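Local structure of methylenetetrahydrofolate--tRNA-(uracil-5-)-methyltransferase TrmFO (Thermus thermophilus, 3G5S) at residues E60-L66 with R413-Y417; L66-M71 with E372-G376. The protein probably catalyses the folate- and FAD-dependent methylation of uridine 54 in tRNA to 5-methyluridine, with NADH or NADPH as reductant. Residues are numbered along the deposited sequence.

Contact 1: E60-L66 with R413-Y417. With EDO (1,2-ethanediol), chain H.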
loop_
_atom_site.group_PDB
_atom_site.type_symbol
_atom_site.label_atom_id
_atom_site.label_comp_id
_atom_site.label_asym_id
_atom_site.label_seq_id
_atom_site.Cartn_x
_atom_site.Cartn_y
_atom_site.Cartn_z
ATOM N N GLU A 60 -2.026 -19.465 4.984
ATOM C CA GLU A 60 -3.221 -19.341 4.150
ATOM C C GLU A 60 -4.255 -18.415 4.773
ATOM O O GLU A 60 -5.284 -18.109 4.162
ATOM C CB GLU A 60 -3.862 -20.704 3.913
ATOM C CG GLU A 60 -3.130 -21.569 2.918
ATOM C CD GLU A 60 -3.728 -22.955 2.823
ATOM O OE1 GLU A 60 -4.787 -23.186 3.443
ATOM O OE2 GLU A 60 -3.133 -23.813 2.139
ATOM N N THR A 61 -3.985 -17.979 5.996
ATOM C CA THR A 61 -4.846 -16.997 6.637
ATOM C C THR A 61 -4.311 -15.575 6.477
ATOM O O THR A 61 -4.921 -14.631 6.981
ATOM C CB THR A 61 -4.996 -17.276 8.135
ATOM O OG1 THR A 61 -3.708 -17.205 8.750
ATOM C CG2 THR A 61 -5.598 -18.652 8.366
ATOM N N ASN A 62 -3.189 -15.427 5.769
ATOM C CA ASN A 62 -2.527 -14.130 5.625
ATOM C C ASN A 62 -2.678 -13.554 4.231
ATOM O O ASN A 62 -2.360 -14.208 3.241
ATOM C CB ASN A 62 -1.032 -14.242 5.934
ATOM C CG ASN A 62 -0.757 -14.550 7.380
ATOM O OD1 ASN A 62 -1.220 -13.845 8.277
ATOM N ND2 ASN A 62 0.012 -15.601 7.621
ATOM N N ALA A 63 -3.157 -12.315 4.148
ATOM C CA ALA A 63 -3.289 -11.645 2.852
ATOM C C ALA A 63 -1.955 -11.574 2.103
ATOM O O ALA A 63 -1.910 -11.747 0.885
ATOM C CB ALA A 63 -3.866 -10.261 3.039
ATOM N N LYS A 64 -0.871 -11.309 2.825
ATOM C CA LYS A 64 0.446 -11.301 2.206
ATOM C C LYS A 64 0.842 -12.705 1.744
ATOM O O LYS A 64 1.551 -12.859 0.751
ATOM C CB LYS A 64 1.480 -10.710 3.166
ATOM C CG LYS A 64 1.377 -9.182 3.305
ATOM C CD LYS A 64 2.389 -8.623 4.294
ATOM C CE LYS A 64 2.268 -7.115 4.431
ATOM N NZ LYS A 64 2.965 -6.371 3.346
ATOM N N GLY A 65 0.379 -13.724 2.459
ATOM C CA GLY A 65 0.608 -15.097 2.044
ATOM C C GLY A 65 -0.045 -15.405 0.710
ATOM O O GLY A 65 0.537 -16.082 -0.138
ATOM N N LEU A 66 -1.262 -14.909 0.507
ATOM C CA LEU A 66 -1.899 -15.063 -0.791
ATOM C C LEU A 66 -1.098 -14.336 -1.874
ATOM O O LEU A 66 -0.850 -14.882 -2.947
ATOM C CB LEU A 66 -3.334 -14.560 -0.765
ATOM C CG LEU A 66 -4.045 -14.511 -2.116
ATOM C CD1 LEU A 66 -4.019 -15.858 -2.832
ATOM C CD2 LEU A 66 -5.470 -14.000 -1.975
ATOM N N ARG A 413 -10.752 -16.686 5.862
ATOM C CA ARG A 413 -9.486 -16.304 5.251
ATOM C C ARG A 413 -8.911 -17.447 4.420
ATOM O O ARG A 413 -8.444 -17.230 3.301
ATOM C CB ARG A 413 -8.503 -15.818 6.318
ATOM C CG ARG A 413 -8.934 -14.506 6.954
ATOM C CD ARG A 413 -8.202 -14.215 8.241
ATOM N NE ARG A 413 -8.747 -13.009 8.844
ATOM C CZ ARG A 413 -8.624 -12.689 10.125
ATOM N NH1 ARG A 413 -7.957 -13.487 10.945
ATOM N NH2 ARG A 413 -9.171 -11.571 10.581
ATOM N N GLN A 414 -8.961 -18.664 4.945
ATOM C CA GLN A 414 -8.512 -19.808 4.167
ATOM C C GLN A 414 -9.316 -19.939 2.870
ATOM O O GLN A 414 -8.762 -20.213 1.808
ATOM C CB GLN A 414 -8.581 -21.086 5.014
ATOM C CG GLN A 414 -7.583 -21.088 6.182
ATOM C CD GLN A 414 -7.703 -22.302 7.084
ATOM O OE1 GLN A 414 -6.706 -22.803 7.606
ATOM N NE2 GLN A 414 -8.925 -22.774 7.280
ATOM N N ALA A 415 -10.624 -19.730 2.956
ATOM C CA ALA A 415 -11.478 -19.775 1.778
ATOM C C ALA A 415 -11.115 -18.674 0.782
ATOM O O ALA A 415 -11.074 -18.924 -0.424
ATOM C CB ALA A 415 -12.934 -19.671 2.179
HETATM N N MSE A 416 -10.844 -17.472 1.284
HETATM C CA MSE A 416 -10.448 -16.361 0.424
HETATM C C MSE A 416 -9.117 -16.648 -0.268
HETATM O O MSE A 416 -8.914 -16.281 -1.430
HETATM C CB MSE A 416 -10.326 -15.078 1.244
HETATM C CG MSE A 416 -11.634 -14.488 1.731
HETATM SE SE MSE A 416 -11.268 -12.848 2.719
HETATM C CE MSE A 416 -13.092 -12.212 2.976
ATOM N N TYR A 417 -8.201 -17.274 0.455
ATOM C CA TYR A 417 -6.911 -17.639 -0.108
ATOM C C TYR A 417 -7.089 -18.594 -1.284
ATOM O O TYR A 417 -6.559 -18.366 -2.371
ATOM C CB TYR A 417 -6.029 -18.253 0.977
ATOM C CG TYR A 417 -4.673 -18.735 0.532
ATOM C CD1 TYR A 417 -4.533 -19.939 -0.145
ATOM C CD2 TYR A 417 -3.528 -18.011 0.833
ATOM C CE1 TYR A 417 -3.295 -20.391 -0.539
ATOM C CE2 TYR A 417 -2.285 -18.461 0.451
ATOM C CZ TYR A 417 -2.179 -19.646 -0.239
ATOM O OH TYR A 417 -0.938 -20.099 -0.618
HETATM C C1 EDO H . -12.370 -12.153 7.599
HETATM O O1 EDO H . -13.023 -11.101 8.321
HETATM C C2 EDO H . -11.314 -11.559 6.677
HETATM O O2 EDO H . -10.246 -11.021 7.466
HETATM O O HOH W 1 -7.023 -22.719 2.126
#
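Tyr-417 has the largest share of this contact. Its CA-to-CB bond points at segment 60-66, and its ring fits between Glu-60 and Leu-66. Glu-60 CG lies over one face, 3.7 Å from the ring centroid and 11° off the normal, a CH-pi contact. Leu-66 CD1 lies over the opposite face, and Leu-66 CB is 3.8 Å from Tyr-417 CD2. Gly-65 O also approaches the ring, 3.7 Å from Tyr-417 CE2.

Glu-60 is second in buried area. Its aliphatic part packs on the ring, while its carboxylate reaches a water. That water donates to Glu-60 OE1 (2.6 Å) and to Gln-414 O (3.1 Å), so it bridges the segments. No direct hydrogen bond joins them.

Thr-61 comes next. Its CG2 packs on Gln-414 CG at 3.8 Å, and its O is 3.5 Å from Arg-413 CD. The same carbonyl accepts a hydrogen bond from Trp-397. Arg-413 turns its guanidinium to an ethanediol, probably from the crystallisation liquor: Arg-413 NE donates to its O2 at 2.8 Å. Glu-300 also bonds this ethanediol.

The arrangement is plain packing within a MnmG-family flavoprotein, with Gly-65 about 13 Å from the bound FAD. A tyrosine of helix 409-429, the last helix of the chain, packs on the N-terminal end of helix 63-74 and the loop before it.

Contact 2: L66-M71 with E372-G376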
loop_
_atom_site.group_PDB
_atom_site.type_symbol
_atom_site.label_atom_id
_atom_site.label_comp_id
_atom_site.label_asym_id
_atom_site.label_seq_id
_atom_site.Cartn_x
_atom_site.Cartn_y
_atom_site.Cartn_z
ATOM N N LEU A 66 -1.262 -14.909 0.507
ATOM C CA LEU A 66 -1.899 -15.063 -0.791
ATOM C C LEU A 66 -1.098 -14.336 -1.874
ATOM O O LEU A 66 -0.850 -14.882 -2.947
ATOM C CB LEU A 66 -3.334 -14.560 -0.765
ATOM C CG LEU A 66 -4.045 -14.511 -2.116
ATOM C CD1 LEU A 66 -4.019 -15.858 -2.832
ATOM C CD2 LEU A 66 -5.470 -14.000 -1.975
ATOM N N LEU A 67 -0.681 -13.105 -1.599
ATOM C CA LEU A 67 0.069 -12.354 -2.602
ATOM C C LEU A 67 1.394 -13.055 -2.942
ATOM O O LEU A 67 1.806 -13.086 -4.105
ATOM C CB LEU A 67 0.292 -10.918 -2.132
ATOM C CG LEU A 67 0.923 -9.963 -3.152
ATOM C CD1 LEU A 67 0.136 -9.897 -4.443
ATOM C CD2 LEU A 67 1.046 -8.578 -2.552
ATOM N N GLN A 68 2.055 -13.632 -1.935
ATOM C CA GLN A 68 3.261 -14.421 -2.179
ATOM C C GLN A 68 2.982 -15.575 -3.132
ATOM O O GLN A 68 3.736 -15.820 -4.071
ATOM C CB GLN A 68 3.825 -14.964 -0.865
ATOM C CG GLN A 68 4.433 -13.886 0.018
ATOM C CD GLN A 68 4.655 -14.337 1.449
ATOM O OE1 GLN A 68 4.498 -15.513 1.779
ATOM N NE2 GLN A 68 5.020 -13.395 2.312
ATOM N N ALA A 69 1.902 -16.303 -2.871
ATOM C CA ALA A 69 1.539 -17.442 -3.706
ATOM C C ALA A 69 1.204 -17.015 -5.134
ATOM O O ALA A 69 1.596 -17.681 -6.097
ATOM C CB ALA A 69 0.378 -18.219 -3.085
ATOM N N GLU A 70 0.479 -15.909 -5.270
ATOM C CA GLU A 70 0.164 -15.383 -6.593
ATOM C C GLU A 70 1.438 -15.046 -7.343
ATOM O O GLU A 70 1.579 -15.359 -8.520
ATOM C CB GLU A 70 -0.713 -14.130 -6.474
ATOM C CG GLU A 70 -2.120 -14.419 -5.984
ATOM C CD GLU A 70 -2.964 -13.179 -5.711
ATOM O OE1 GLU A 70 -2.480 -12.020 -5.838
ATOM O OE2 GLU A 70 -4.148 -13.387 -5.343
HETATM N N MSE A 71 2.365 -14.381 -6.667
HETATM C CA MSE A 71 3.597 -13.973 -7.325
HETATM C C MSE A 71 4.471 -15.170 -7.724
HETATM O O MSE A 71 5.130 -15.122 -8.759
HETATM C CB MSE A 71 4.332 -12.932 -6.485
HETATM C CG MSE A 71 3.649 -11.562 -6.532
HETATM SE SE MSE A 71 3.528 -10.839 -8.357
HETATM C CE MSE A 71 1.721 -11.431 -8.767
ATOM N N GLU A 372 -10.927 -10.936 -6.921
ATOM C CA GLU A 372 -10.745 -12.003 -5.933
ATOM C C GLU A 372 -9.283 -12.253 -5.607
ATOM O O GLU A 372 -8.976 -12.817 -4.559
ATOM C CB GLU A 372 -11.370 -13.316 -6.408
ATOM C CG GLU A 372 -12.877 -13.295 -6.491
ATOM C CD GLU A 372 -13.402 -12.485 -7.660
ATOM O OE1 GLU A 372 -12.633 -12.223 -8.615
ATOM O OE2 GLU A 372 -14.602 -12.124 -7.621
ATOM N N SER A 373 -8.387 -11.884 -6.519
ATOM C CA SER A 373 -6.969 -12.055 -6.262
ATOM C C SER A 373 -6.478 -10.899 -5.413
ATOM O O SER A 373 -7.049 -9.804 -5.440
ATOM C CB SER A 373 -6.166 -12.161 -7.559
ATOM O OG SER A 373 -6.094 -10.938 -8.256
HETATM N N MSE A 374 -5.418 -11.136 -4.658
HETATM C CA MSE A 374 -4.891 -10.071 -3.818
HETATM C C MSE A 374 -4.271 -8.957 -4.669
HETATM O O MSE A 374 -4.483 -7.774 -4.398
HETATM C CB MSE A 374 -3.892 -10.613 -2.800
HETATM C CG MSE A 374 -3.434 -9.596 -1.764
HETATM SE SE MSE A 374 -4.900 -8.765 -0.766
HETATM C CE MSE A 374 -5.721 -10.366 -0.051
ATOM N N LEU A 375 -3.511 -9.307 -5.702
ATOM C CA LEU A 375 -2.958 -8.256 -6.555
ATOM C C LEU A 375 -4.089 -7.470 -7.218
ATOM O O LEU A 375 -4.038 -6.242 -7.299
ATOM C CB LEU A 375 -1.999 -8.824 -7.603
ATOM C CG LEU A 375 -1.417 -7.772 -8.554
ATOM C CD1 LEU A 375 -0.757 -6.617 -7.790
ATOM C CD2 LEU A 375 -0.437 -8.416 -9.515
ATOM N N GLY A 376 -5.114 -8.173 -7.687
ATOM C CA GLY A 376 -6.256 -7.515 -8.290
ATOM C C GLY A 376 -6.981 -6.604 -7.320
ATOM O O GLY A 376 -7.356 -5.483 -7.655
#
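Two backbone amides at the start of helix 374-384 find their acceptor in one side chain of helix 63-74. Met-374 N donates to Glu-70 OE2 at 2.7 Å, and Leu-375 N donates to Glu-70 OE1 at 2.9 Å. Both oxygens of the buried carboxylate are therefore used. These amides lie in the first turn, where no preceding helical carbonyl is available to them.

Ser-373 is the N-cap. Its OG accepts from Gly-376 N at 3.0 Å and is also hydrogen-bonded to Pro-370 O. The amides of residues 374 to 376 are thus all satisfied, two by Glu-70 and one by the serine.

Apolar packing lies around these hydrogen bonds. Leu-66 CD2 touches Met-374 CB at 3.8 Å. Leu-67 CD1 is 4.0 Å from Leu-375 CB, and Met-71 CE is 3.8 Å from Leu-375 CD2. Met-71 and Met-374 are selenomethionines. Phe-424 of helix 409-429 also packs against Glu-70.

The chemistry implies that the carboxylate is probably ionised. It accepts two hydrogen bonds from amides in a buried place and faces the positive end of the helix dipole.

Both contacts use helix 63-74. Contact 1 takes the loop before it and its first turn, and contact 2 takes the turns that follow. Leu-66 belongs to both. The partners, helices 374-384 and 409-429, follow each other in the chain. The two contact centres are about 9 Å apart, and Tyr-417 OH packs on Ala-69 CB at 3.4 Å. Contact 2 is fully buried and holds two direct hydrogen bonds to a carboxylate. Contact 1 is only partly buried, covers more area, and relies on ring packing and a bridging water. Its glutamate bonds a water, whereas that of contact 2 meets backbone amides.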